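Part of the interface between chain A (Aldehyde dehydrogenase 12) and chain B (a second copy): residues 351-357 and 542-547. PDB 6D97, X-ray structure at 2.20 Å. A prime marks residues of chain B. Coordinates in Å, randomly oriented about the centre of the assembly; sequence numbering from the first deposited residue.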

# COMPACT_ATOMS: atom_id res chain seq x y z
N LYS A 351 -11.99 -25.99 -37.95
CA LYS A 351 -11.13 -25.52 -39.02
C LYS A 351 -9.81 -24.99 -38.47
O LYS A 351 -8.74 -25.22 -39.06
CB LYS A 351 -11.84 -24.44 -39.84
CG LYS A 351 -12.94 -24.97 -40.74
CD LYS A 351 -13.85 -23.86 -41.24
CE LYS A 351 -14.94 -24.40 -42.16
NZ LYS A 351 -15.98 -23.38 -42.47
N LEU A 352 -9.86 -24.29 -37.33
CA LEU A 352 -8.64 -23.73 -36.76
C LEU A 352 -7.70 -24.82 -36.25
O LEU A 352 -6.48 -24.69 -36.35
CB LEU A 352 -8.98 -22.75 -35.64
CG LEU A 352 -9.57 -21.41 -36.07
CD1 LEU A 352 -10.13 -20.71 -34.85
CD2 LEU A 352 -8.49 -20.57 -36.71
N SER A 353 -8.25 -25.91 -35.70
CA SER A 353 -7.40 -27.00 -35.23
C SER A 353 -6.72 -27.73 -36.38
O SER A 353 -5.64 -28.29 -36.21
CB SER A 353 -8.22 -27.99 -34.39
OG SER A 353 -9.10 -28.75 -35.21
N GLU A 354 -7.33 -27.71 -37.57
CA GLU A 354 -6.84 -28.50 -38.70
C GLU A 354 -5.77 -27.79 -39.51
O GLU A 354 -5.14 -28.43 -40.36
CB GLU A 354 -8.00 -28.91 -39.61
CG GLU A 354 -8.89 -29.97 -38.99
CD GLU A 354 -10.29 -29.99 -39.57
OE1 GLU A 354 -11.01 -30.99 -39.35
OE2 GLU A 354 -10.68 -29.00 -40.23
N ARG A 355 -5.54 -26.50 -39.28
CA ARG A 355 -4.40 -25.83 -39.88
C ARG A 355 -3.15 -25.90 -39.00
O ARG A 355 -2.11 -25.36 -39.38
CB ARG A 355 -4.73 -24.37 -40.21
CG ARG A 355 -5.16 -23.54 -39.02
CD ARG A 355 -5.13 -22.06 -39.36
NE ARG A 355 -5.08 -21.24 -38.15
CZ ARG A 355 -5.00 -19.91 -38.14
NH1 ARG A 355 -4.97 -19.24 -39.28
NH2 ARG A 355 -4.95 -19.26 -36.98
N ARG A 356 -3.24 -26.56 -37.85
CA ARG A 356 -2.06 -26.80 -37.03
C ARG A 356 -1.28 -27.98 -37.59
O ARG A 356 -1.86 -28.99 -38.00
CB ARG A 356 -2.48 -27.07 -35.58
CG ARG A 356 -3.30 -25.93 -35.02
CD ARG A 356 -3.43 -25.98 -33.50
NE ARG A 356 -3.75 -24.65 -32.98
CZ ARG A 356 -2.88 -23.84 -32.39
NH1 ARG A 356 -1.63 -24.23 -32.21
NH2 ARG A 356 -3.27 -22.64 -31.97
N LYS A 357 0.05 -27.84 -37.62
CA LYS A 357 0.87 -28.85 -38.27
C LYS A 357 2.23 -28.95 -37.60
O LYS A 357 2.69 -28.03 -36.92
CB LYS A 357 1.04 -28.55 -39.77
CG LYS A 357 1.39 -27.12 -40.08
CD LYS A 357 0.43 -26.58 -41.12
CE LYS A 357 0.91 -25.27 -41.71
NZ LYS A 357 0.11 -24.93 -42.92
N ALA B 542 -7.21 -8.95 -37.48
CA ALA B 542 -7.51 -10.06 -38.36
C ALA B 542 -6.99 -11.34 -37.71
O ALA B 542 -6.03 -11.29 -36.93
CB ALA B 542 -6.87 -9.88 -39.74
N LEU B 543 -7.64 -12.46 -38.02
CA LEU B 543 -7.25 -13.77 -37.51
C LEU B 543 -5.75 -14.00 -37.71
O LEU B 543 -5.31 -14.25 -38.84
CB LEU B 543 -8.04 -14.87 -38.22
CG LEU B 543 -7.74 -16.33 -37.87
CD1 LEU B 543 -8.23 -16.67 -36.48
CD2 LEU B 543 -8.38 -17.25 -38.90
N PRO B 544 -4.95 -13.93 -36.65
CA PRO B 544 -3.51 -14.13 -36.82
C PRO B 544 -3.22 -15.58 -37.16
O PRO B 544 -3.99 -16.49 -36.83
CB PRO B 544 -2.92 -13.75 -35.46
CG PRO B 544 -4.05 -13.13 -34.68
CD PRO B 544 -5.30 -13.74 -35.23
N SER B 545 -2.10 -15.78 -37.84
CA SER B 545 -1.65 -17.13 -38.14
C SER B 545 -1.46 -17.92 -36.85
O SER B 545 -1.16 -17.37 -35.79
CB SER B 545 -0.35 -17.09 -38.95
OG SER B 545 0.60 -16.22 -38.36
N ALA B 546 -1.67 -19.23 -36.95
CA ALA B 546 -1.61 -20.09 -35.78
C ALA B 546 -0.22 -20.03 -35.13
O ALA B 546 0.80 -19.92 -35.82
CB ALA B 546 -1.95 -21.53 -36.16
N THR B 547 -0.20 -20.09 -33.81
CA THR B 547 1.04 -20.28 -33.06
C THR B 547 0.84 -21.40 -32.05
O THR B 547 -0.29 -21.83 -31.80
CB THR B 547 1.50 -19.00 -32.32
OG1 THR B 547 0.62 -18.72 -31.23
CG2 THR B 547 1.52 -17.81 -33.27
OXT THR B 547 1.79 -21.91 -31.46

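What holds the side chain of Arg355 against the second copy? Its CA-to-CB bond points toward the other stretch, and from there the chain runs out extended, with chi2 and chi3 both t, so that the guanidinium arrives beside the backbone of chain B. There NH2 donates a hydrogen bond to Pro544′ O, 2.9 Å away, with an N-H...acceptor angle of 156°. The carbonyl oxygen lies at the edge of the guanidinium, near its plane, which is where the N-H bonds point. The acceptor is a main-chain atom, so this bond reads the path of the chain B backbone and not the character of a side chain.

How is the C-terminus of chain B met? Arg356 does this work, although its CA-to-CB bond points sideways; the end of the side chain comes nearer and brings the guanidinium to the terminal carboxylate of Thr547′. NH1 donates to Thr547′ O at 2.8 Å, and NH2 donates to the same Thr547′ O at 3.1 Å in a weak bond, its angle only 130°. One oxygen thus takes both donors, a fork that leaves neither N-H aimed straight at it. The second carboxylate oxygen is more distant, with Thr547′ OXT 4.2 Å from Arg356 NH1: opposite charges near each other, but beyond a salt bridge. The Thr547′ side chain takes no part in this, for its CA-to-CB bond points away.

Does every close polar pair form a bond? One does not. Arg355 NH2 comes within 3.3 Å of Ala546′ N, but both are donors and have nothing to share. The geometry agrees, since Ala546′ N lies over one face of the guanidinium, out of line with its N-H bonds. The approach is one of packing, and the methyl group of Ala546′ continues it: its CB, pointing toward chain A, sits 3.7 Å from Arg355 NE.

Where do apolar groups meet? Leu352, on the helix, and Leu543′ touch through their methyl groups, Leu352 CD2 lying 3.9 Å from Leu543′ CD1. The two reach this contact differently: the CA-to-CB bond of Leu543′ points toward chain A, whereas that of Leu352 points sideways and only the end of the side chain closes the gap. Leu543′ also packs beside the charged group of Arg355, with its CD2 4.0 Å from NH1 of that arginine. Leucine and arginine contacts therefore adjoin, and Arg355 combines a directed hydrogen bond with nonpolar packing.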